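Local structure of peptidase M28 (Shewanella amazonensis SB2B, 3IIB) at residues L22-V27 / D406-I411; E28-E33 / V48-A53; G148-G153 / R172-D177. The protein probably acts as a two-zinc metallopeptidase of family M28, with likely carboxypeptidase or dipeptidase activity. One frame throughout, in Å; residues are numbered along the deposited sequence. Where two conformers were deposited one is given.

Contact 1. Residues L22-V27 / D406-I411; sequences LGYDIV and DTLDKI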
loop_
_atom_site.group_PDB
_atom_site.type_symbol
_atom_site.label_atom_id
_atom_site.label_comp_id
_atom_site.label_asym_id
_atom_site.label_seq_id
_atom_site.Cartn_x
_atom_site.Cartn_y
_atom_site.Cartn_z
ATOM N N LEU A 22 -22.246 9.191 -14.250
ATOM C CA LEU A 22 -23.140 8.200 -13.598
ATOM C C LEU A 22 -22.376 6.963 -13.102
ATOM O O LEU A 22 -22.508 6.589 -11.949
ATOM C CB LEU A 22 -24.308 7.794 -14.509
ATOM C CG LEU A 22 -25.285 6.789 -13.857
ATOM C CD1 LEU A 22 -25.958 7.336 -12.541
ATOM C CD2 LEU A 22 -26.337 6.322 -14.916
ATOM N N GLY A 23 -21.584 6.336 -13.969
ATOM C CA GLY A 23 -20.825 5.127 -13.584
ATOM C C GLY A 23 -19.994 5.386 -12.343
ATOM O O GLY A 23 -20.071 4.657 -11.347
ATOM N N TYR A 24 -19.214 6.466 -12.379
ATOM C CA TYR A 24 -18.359 6.819 -11.234
ATOM C C TYR A 24 -19.214 7.106 -9.995
ATOM O O TYR A 24 -18.913 6.660 -8.882
ATOM C CB TYR A 24 -17.480 8.038 -11.555
ATOM C CG TYR A 24 -16.666 8.467 -10.331
ATOM C CD1 TYR A 24 -15.439 7.887 -10.038
ATOM C CD2 TYR A 24 -17.193 9.396 -9.430
ATOM C CE1 TYR A 24 -14.724 8.264 -8.919
ATOM C CE2 TYR A 24 -16.493 9.769 -8.310
ATOM C CZ TYR A 24 -15.262 9.198 -8.057
ATOM O OH TYR A 24 -14.570 9.608 -6.930
ATOM N N ASP A 25 -20.295 7.844 -10.208
ATOM C CA ASP A 25 -21.178 8.221 -9.102
ATOM C C ASP A 25 -21.794 7.000 -8.420
ATOM O O ASP A 25 -21.998 7.017 -7.220
ATOM C CB ASP A 25 -22.309 9.123 -9.600
ATOM C CG ASP A 25 -21.837 10.502 -10.058
ATOM O OD1 ASP A 25 -20.764 10.982 -9.653
ATOM O OD2 ASP A 25 -22.582 11.080 -10.865
ATOM N N ILE A 26 -22.072 5.939 -9.180
ATOM C CA ILE A 26 -22.679 4.744 -8.599
ATOM C C ILE A 26 -21.645 4.048 -7.698
ATOM O O ILE A 26 -21.958 3.643 -6.562
ATOM C CB ILE A 26 -23.231 3.779 -9.655
ATOM C CG1 ILE A 26 -24.461 4.391 -10.333
ATOM C CG2 ILE A 26 -23.653 2.502 -8.997
ATOM C CD1 ILE A 26 -24.933 3.641 -11.562
ATOM N N VAL A 27 -20.413 3.942 -8.167
ATOM C CA VAL A 27 -19.396 3.275 -7.345
ATOM C C VAL A 27 -18.950 4.146 -6.147
ATOM O O VAL A 27 -18.660 3.615 -5.034
ATOM C CB VAL A 27 -18.191 2.709 -8.136
ATOM C CG1 VAL A 27 -17.407 3.777 -8.878
ATOM C CG2 VAL A 27 -17.257 1.918 -7.160
ATOM N N ASP A 406 -8.210 -1.956 -1.704
ATOM C CA ASP A 406 -9.284 -1.935 -2.722
ATOM C C ASP A 406 -10.295 -0.836 -2.402
ATOM O O ASP A 406 -11.353 -1.077 -1.776
ATOM C CB ASP A 406 -9.960 -3.295 -2.865
ATOM C CG ASP A 406 -11.002 -3.282 -3.958
ATOM O OD1 ASP A 406 -11.058 -2.229 -4.633
ATOM O OD2 ASP A 406 -11.720 -4.287 -4.166
ATOM N N THR A 407 -9.921 0.369 -2.816
ATOM C CA THR A 407 -10.641 1.589 -2.463
ATOM C C THR A 407 -10.952 2.402 -3.710
ATOM O O THR A 407 -10.369 2.183 -4.776
ATOM C CB THR A 407 -9.837 2.455 -1.434
ATOM O OG1 THR A 407 -8.565 2.791 -1.968
ATOM C CG2 THR A 407 -9.631 1.725 -0.102
ATOM N N LEU A 408 -11.833 3.382 -3.549
ATOM C CA LEU A 408 -12.418 4.092 -4.687
ATOM C C LEU A 408 -11.365 4.735 -5.559
ATOM O O LEU A 408 -11.501 4.802 -6.797
ATOM C CB LEU A 408 -13.421 5.140 -4.170
ATOM C CG LEU A 408 -14.087 6.082 -5.193
ATOM C CD1 LEU A 408 -14.984 5.335 -6.164
ATOM C CD2 LEU A 408 -14.830 7.177 -4.450
ATOM N N ASP A 409 -10.343 5.281 -4.901
ATOM C CA ASP A 409 -9.257 5.976 -5.592
ATOM C C ASP A 409 -8.426 5.093 -6.514
ATOM O O ASP A 409 -7.562 5.620 -7.253
ATOM C CB ASP A 409 -8.363 6.623 -4.562
ATOM C CG ASP A 409 -7.888 5.623 -3.499
ATOM O OD1 ASP A 409 -8.635 5.429 -2.497
ATOM O OD2 ASP A 409 -6.834 4.987 -3.762
ATOM N N LYS A 410 -8.637 3.776 -6.451
ATOM C CA LYS A 410 -8.003 2.860 -7.381
ATOM C C LYS A 410 -8.676 2.803 -8.760
ATOM O O LYS A 410 -8.092 2.262 -9.679
ATOM C CB LYS A 410 -7.884 1.464 -6.798
ATOM C CG LYS A 410 -7.116 1.399 -5.429
ATOM C CD LYS A 410 -5.782 2.189 -5.416
ATOM C CE LYS A 410 -5.047 2.055 -4.071
ATOM N NZ LYS A 410 -5.930 2.395 -2.917
ATOM N N ILE A 411 -9.887 3.329 -8.876
ATOM C CA ILE A 411 -10.645 3.309 -10.135
ATOM C C ILE A 411 -10.215 4.513 -10.977
ATOM O O ILE A 411 -10.245 5.658 -10.491
ATOM C CB ILE A 411 -12.159 3.377 -9.837
ATOM C CG1 ILE A 411 -12.622 2.055 -9.185
ATOM C CG2 ILE A 411 -13.006 3.703 -11.090
ATOM C CD1 ILE A 411 -14.036 2.071 -8.814
#
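Tyr24 is the first residue of helix 22-33 to meet the 406-411 loop, and it touches Leu408. The leucine lies roughly perpendicular to the line of the tyrosine side chain. Tyr24 OH lies 3.5 Å from Leu408 CD2, and Tyr24 CE1 lies 4.0 Å from Leu408 CD1, so both methyls of the leucine are used. The CB bond of Tyr24 runs across the direction of the loop, but with CG anti to the backbone N (chi1 176°) the phenol end comes nearer to Leu408. The next residue, Asp25, has its CB bond directed away from the loop. Its OD1 lies in the plane of the Tyr24 ring, at the edge. Val27 follows one turn on, and its CB bond is directed toward the loop. Its CG1 is 4.0 Å from Leu408 CD1, and its CG2 is 3.6 Å from Ile411 CD1. Val27 and Ile411 meet tip to tip. Leu408 therefore packs against both Tyr24 and Val27, one helical turn apart.

The loop holds its shape through a short 3-10 turn, in which Ile411 N bonds to Leu408 O at 3.0 Å. Asp409 takes Thr407 OG1 on OD1 and Lys410 NZ on OD2, the latter a salt bridge of 2.9 Å between NZ and OD2. That polar group also bonds to His178 of the second subunit. The contact itself is apolar. Helix 413-432 adds Leu416, which touches Val27 and Ile411. Helix 267-285 receives Leu22 and Ile26 on another side of helix 22-33. Asp406 bonds to the backbone N of Ile268 and of the zinc ligand Asp269, so the loop ties helix 22-33 to the start of helix 267-285 at the metal site.

Contact 2. Residues E28-E33 / V48-A53; sequences ESLTVE and VDWAIA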
loop_
_atom_site.group_PDB
_atom_site.type_symbol
_atom_site.label_atom_id
_atom_site.label_comp_id
_atom_site.label_asym_id
_atom_site.label_seq_id
_atom_site.Cartn_x
_atom_site.Cartn_y
_atom_site.Cartn_z
ATOM N N GLU A 28 -18.968 5.463 -6.330
ATOM C CA GLU A 28 -18.701 6.371 -5.195
ATOM C C GLU A 28 -19.802 6.150 -4.145
ATOM O O GLU A 28 -19.525 6.043 -2.965
ATOM C CB GLU A 28 -18.670 7.820 -5.641
ATOM C CG GLU A 28 -18.196 8.815 -4.597
ATOM C CD GLU A 28 -19.300 9.325 -3.660
ATOM O OE1 GLU A 28 -20.492 9.012 -3.833
ATOM O OE2 GLU A 28 -18.944 10.073 -2.725
ATOM N N SER A 29 -21.040 6.030 -4.620
ATOM C CA SER A 29 -22.168 5.860 -3.709
ATOM C C SER A 29 -22.058 4.570 -2.891
ATOM O O SER A 29 -22.264 4.551 -1.668
ATOM C CB SER A 29 -23.449 5.929 -4.511
ATOM O OG SER A 29 -24.579 5.726 -3.657
ATOM N N LEU A 30 -21.708 3.490 -3.587
ATOM C CA LEU A 30 -21.645 2.178 -2.969
ATOM C C LEU A 30 -20.507 2.138 -1.945
ATOM O O LEU A 30 -20.676 1.704 -0.786
ATOM C CB LEU A 30 -21.453 1.096 -4.051
ATOM C CG LEU A 30 -21.280 -0.375 -3.609
ATOM C CD1 LEU A 30 -22.372 -0.890 -2.662
ATOM C CD2 LEU A 30 -21.131 -1.283 -4.860
ATOM N N THR A 31 -19.336 2.612 -2.366
ATOM C CA THR A 31 -18.155 2.525 -1.495
ATOM C C THR A 31 -18.273 3.453 -0.283
ATOM O O THR A 31 -17.790 3.111 0.801
ATOM C CB THR A 31 -16.831 2.773 -2.247
ATOM O OG1 THR A 31 -16.887 4.052 -2.888
ATOM C CG2 THR A 31 -16.578 1.681 -3.296
ATOM N N VAL A 32 -18.935 4.602 -0.432
ATOM C CA VAL A 32 -19.125 5.529 0.705
ATOM C C VAL A 32 -20.298 5.138 1.607
ATOM O O VAL A 32 -20.142 5.087 2.830
ATOM C CB VAL A 32 -19.313 6.979 0.219
ATOM C CG1 VAL A 32 -19.647 7.942 1.417
ATOM C CG2 VAL A 32 -18.073 7.438 -0.569
ATOM N N GLU A 33 -21.453 4.818 1.004
ATOM C CA GLU A 33 -22.690 4.627 1.774
ATOM C C GLU A 33 -22.874 3.190 2.335
ATOM O O GLU A 33 -23.744 2.969 3.175
ATOM C CB GLU A 33 -23.889 5.025 0.932
ATOM C CG GLU A 33 -23.853 6.478 0.398
ATOM C CD GLU A 33 -24.883 6.716 -0.684
ATOM O OE1 GLU A 33 -25.936 6.061 -0.619
ATOM O OE2 GLU A 33 -24.620 7.471 -1.665
ATOM N N VAL A 48 -27.611 -4.704 -0.006
ATOM C CA VAL A 48 -28.845 -5.059 -0.712
ATOM C C VAL A 48 -29.841 -3.874 -0.683
ATOM O O VAL A 48 -30.435 -3.543 -1.725
ATOM C CB VAL A 48 -29.453 -6.399 -0.141
ATOM C CG1 VAL A 48 -30.916 -6.569 -0.569
ATOM C CG2 VAL A 48 -28.547 -7.582 -0.515
ATOM N N ASP A 49 -30.030 -3.269 0.494
ATOM C CA ASP A 49 -31.001 -2.203 0.641
ATOM C C ASP A 49 -30.524 -1.010 -0.212
ATOM O O ASP A 49 -31.316 -0.363 -0.906
ATOM C CB ASP A 49 -31.186 -1.830 2.098
ATOM C CG ASP A 49 -31.978 -2.883 2.870
ATOM O OD1 ASP A 49 -32.623 -3.711 2.213
ATOM O OD2 ASP A 49 -31.914 -2.889 4.107
ATOM N N TRP A 50 -29.213 -0.797 -0.236
ATOM C CA TRP A 50 -28.640 0.308 -1.018
ATOM C C TRP A 50 -28.940 0.096 -2.505
ATOM O O TRP A 50 -29.302 1.035 -3.198
ATOM C CB TRP A 50 -27.137 0.434 -0.772
ATOM C CG TRP A 50 -26.444 1.302 -1.803
ATOM C CD1 TRP A 50 -26.201 2.632 -1.706
ATOM C CD2 TRP A 50 -25.940 0.886 -3.071
ATOM N NE1 TRP A 50 -25.579 3.086 -2.846
ATOM C CE2 TRP A 50 -25.384 2.022 -3.693
ATOM C CE3 TRP A 50 -25.855 -0.361 -3.731
ATOM C CZ2 TRP A 50 -24.800 1.970 -4.962
ATOM C CZ3 TRP A 50 -25.275 -0.409 -5.008
ATOM C CH2 TRP A 50 -24.754 0.759 -5.610
ATOM N N ALA A 51 -28.781 -1.134 -2.963
ATOM C CA ALA A 51 -28.905 -1.471 -4.395
ATOM C C ALA A 51 -30.348 -1.378 -4.831
ATOM O O ALA A 51 -30.656 -0.808 -5.865
ATOM C CB ALA A 51 -28.319 -2.873 -4.646
ATOM N N ILE A 52 -31.260 -1.872 -4.003
ATOM C CA ILE A 52 -32.690 -1.735 -4.284
ATOM C C ILE A 52 -33.081 -0.245 -4.440
ATOM O O ILE A 52 -33.726 0.166 -5.442
ATOM C CB ILE A 52 -33.528 -2.477 -3.184
ATOM C CG1 ILE A 52 -33.378 -4.015 -3.271
ATOM C CG2 ILE A 52 -34.993 -2.159 -3.334
ATOM C CD1 ILE A 52 -34.047 -4.626 -4.512
ATOM N N ALA A 53 -32.662 0.580 -3.478
ATOM C CA ALA A 53 -33.001 1.994 -3.485
ATOM C C ALA A 53 -32.372 2.648 -4.717
ATOM O O ALA A 53 -33.000 3.474 -5.365
ATOM C CB ALA A 53 -32.509 2.693 -2.172
#
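Helices 22-33 and 42-57 form a roughly antiparallel helical hairpin, and Trp50 meets Leu30 near the C-terminal end of the first. The axes of the two short segments come within 10.8 Å at 148°. The indole bridges this distance, since its CG stands anti to the backbone N (chi1 165°) and the ring reaches to the other helix. Trp50 NE1 gives its proton to Ser29 OG at 2.9 Å. The bond is nearly straight (169°) and lies in the ring plane. Ser29 OG in turn donates to Glu33 OE2, 2.6 Å away and one turn on, meeting that oxygen from above the carboxylate plane. Glu33 OE1 lies at the indole edge, 3.6 Å from Trp50 CD1. Leu30 covers one ring face: its CD1 makes a CH-pi contact 3.8 Å from the centroid of the Trp50 six-membered ring, and its CB lies 3.6 Å from Trp50 CZ2. The edge bond and the covered face together should fix the rotation of the ring. Lys54 also bonds to Ser29 OG, while Glu33 OE2 forms a salt bridge with Arg215 of the second subunit. The arginine would tend to favour the ionised carboxylate. A buried tryptophan, held by a hydrogen bond at its edge and a leucine over its face, thus joins an antiparallel helix pair, whose first helix also faces the second subunit.

Contact 3. Residues G148-G153 / R172-D177; sequences GQTASG and RSIGTD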
loop_
_atom_site.group_PDB
_atom_site.type_symbol
_atom_site.label_atom_id
_atom_site.label_comp_id
_atom_site.label_asym_id
_atom_site.label_seq_id
_atom_site.Cartn_x
_atom_site.Cartn_y
_atom_site.Cartn_z
ATOM N N GLY A 148 -4.447 -17.115 -11.824
ATOM C CA GLY A 148 -4.965 -18.453 -12.120
ATOM C C GLY A 148 -3.974 -19.553 -11.746
ATOM O O GLY A 148 -4.365 -20.645 -11.355
ATOM N N GLN A 149 -2.688 -19.265 -11.854
ATOM C CA GLN A 149 -1.672 -20.262 -11.544
ATOM C C GLN A 149 -1.405 -20.383 -10.040
ATOM O O GLN A 149 -1.054 -21.473 -9.560
ATOM C CB GLN A 149 -0.375 -19.972 -12.298
ATOM C CG GLN A 149 -0.449 -20.347 -13.787
ATOM C CD GLN A 149 -0.640 -21.841 -14.015
ATOM O OE1 GLN A 149 -1.627 -22.267 -14.619
ATOM N NE2 GLN A 149 0.296 -22.646 -13.511
ATOM N N THR A 150 -1.584 -19.294 -9.282
ATOM C CA THR A 150 -1.218 -19.323 -7.843
ATOM C C THR A 150 -2.376 -19.355 -6.852
ATOM O O THR A 150 -2.180 -19.725 -5.671
ATOM C CB THR A 150 -0.335 -18.115 -7.500
ATOM O OG1 THR A 150 -1.048 -16.913 -7.822
ATOM C CG2 THR A 150 1.008 -18.209 -8.305
ATOM N N ALA A 151 -3.568 -19.028 -7.325
ATOM C CA ALA A 151 -4.724 -18.895 -6.438
ATOM C C ALA A 151 -5.041 -20.154 -5.641
ATOM O O ALA A 151 -5.510 -20.072 -4.485
ATOM C CB ALA A 151 -5.954 -18.389 -7.202
ATOM N N SER A 152 -4.755 -21.331 -6.220
ATOM C CA SER A 152 -5.069 -22.589 -5.534
ATOM C C SER A 152 -4.285 -22.773 -4.239
ATOM O O SER A 152 -4.779 -23.418 -3.320
ATOM C CB SER A 152 -4.926 -23.780 -6.488
ATOM O OG SER A 152 -3.589 -23.893 -6.940
ATOM N N GLY A 153 -3.111 -22.144 -4.134
ATOM C CA GLY A 153 -2.382 -22.099 -2.865
ATOM C C GLY A 153 -3.248 -21.555 -1.746
ATOM O O GLY A 153 -3.182 -22.038 -0.611
ATOM N N ARG A 172 2.351 -16.538 0.848
ATOM C CA ARG A 172 2.551 -15.280 0.162
ATOM C C ARG A 172 1.247 -14.889 -0.507
ATOM O O ARG A 172 0.674 -15.655 -1.289
ATOM C CB ARG A 172 3.634 -15.382 -0.912
ATOM C CG ARG A 172 3.842 -14.088 -1.738
ATOM C CD ARG A 172 4.866 -14.299 -2.864
ATOM N NE ARG A 172 6.222 -14.467 -2.358
ATOM C CZ ARG A 172 7.077 -13.468 -2.132
ATOM N NH1 ARG A 172 6.738 -12.184 -2.397
ATOM N NH2 ARG A 172 8.291 -13.741 -1.663
ATOM N N SER A 173 0.791 -13.681 -0.185
ATOM C CA SER A 173 -0.437 -13.131 -0.748
ATOM C C SER A 173 -0.488 -13.346 -2.238
ATOM O O SER A 173 0.530 -13.169 -2.948
ATOM C CB SER A 173 -0.540 -11.645 -0.452
ATOM O OG SER A 173 -0.967 -11.416 0.894
ATOM N N ILE A 174 -1.688 -13.713 -2.715
ATOM C CA ILE A 174 -1.916 -13.956 -4.121
ATOM C C ILE A 174 -2.148 -12.595 -4.784
ATOM O O ILE A 174 -3.279 -12.189 -5.070
ATOM C CB ILE A 174 -3.076 -14.956 -4.396
ATOM C CG1 ILE A 174 -2.959 -16.200 -3.509
ATOM C CG2 ILE A 174 -3.095 -15.301 -5.912
ATOM C CD1 ILE A 174 -1.628 -16.975 -3.668
ATOM N N GLY A 175 -1.042 -11.886 -4.995
ATOM C CA GLY A 175 -1.091 -10.477 -5.403
ATOM C C GLY A 175 0.129 -10.171 -6.193
ATOM O O GLY A 175 1.155 -10.836 -6.037
ATOM N N THR A 176 0.018 -9.164 -7.038
ATOM C CA THR A 176 1.116 -8.735 -7.867
ATOM C C THR A 176 1.842 -7.492 -7.322
ATOM O O THR A 176 2.849 -7.052 -7.916
ATOM C CB THR A 176 0.599 -8.432 -9.273
ATOM O OG1 THR A 176 -0.571 -7.591 -9.169
ATOM C CG2 THR A 176 0.240 -9.706 -9.994
ATOM N N ASP A 177 1.361 -6.925 -6.223
ATOM C CA ASP A 177 2.013 -5.759 -5.615
ATOM C C ASP A 177 3.255 -6.111 -4.791
ATOM O O ASP A 177 3.463 -7.259 -4.419
ATOM C CB ASP A 177 1.031 -5.137 -4.654
ATOM C CG ASP A 177 0.641 -6.091 -3.566
ATOM O OD1 ASP A 177 -0.128 -7.029 -3.896
ATOM O OD2 ASP A 177 1.146 -5.917 -2.421
#
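Ile174 packs on Thr150 and Ala151 where a beta-alpha-beta unit closes: helix 145-163 links the parallel neighbours 131-134 and 168-172, and the isoleucine sits in the loop just after the second strand. The tight part is at Thr150. Ile174 CG2 lies only 3.2 Å from Thr150 OG1, a close contact for a methyl and an oxygen. The side chains run alongside one another, pointing opposite ways. That hydroxyl has its polar partner elsewhere, in Thr138 OG1. The packing is looser at Ala151, whose CB stays 4.4 Å from Ile174 CG2. Earlier on the helix, Gly148 and Gln149 are exposed. Ile174 centres an inverse gamma turn. Its CB bond is directed toward the helix, and CG2, anti to the backbone N, meets Thr150 OG1 while CG1 carries CD1 to the backbone. An alanine here keeps only CB and would probably open a gap beside Thr150 and Ala151 and leave Thr150 O without its methyl neighbour. The side chain of Ile174 is about 7 Å from that of the zinc ligand His402. Ile174 CD1 rests 3.4 Å from Thr150 O, which also accepts Gly153 N.

Contacts 1 and 2 are neighbours, with centres 12 Å apart. Both use helix 22-33, and they touch each other: Leu408 of contact 1 packs on Glu28 and Thr31. Both also meet the second subunit, which may matter because the active form is probably the homodimer. Contact 3 lies farther off, its centre 25 Å from contact 1 and 30 Å from contact 2, and across the centre of the chain from contact 2. Along the sequence, contact 1 spans the most chain; contact 2 and then contact 3 fall within that span. A side chain of each contact is about 10 to 12 Å from a bound zinc ion, so parts distant in sequence gather around the metal site.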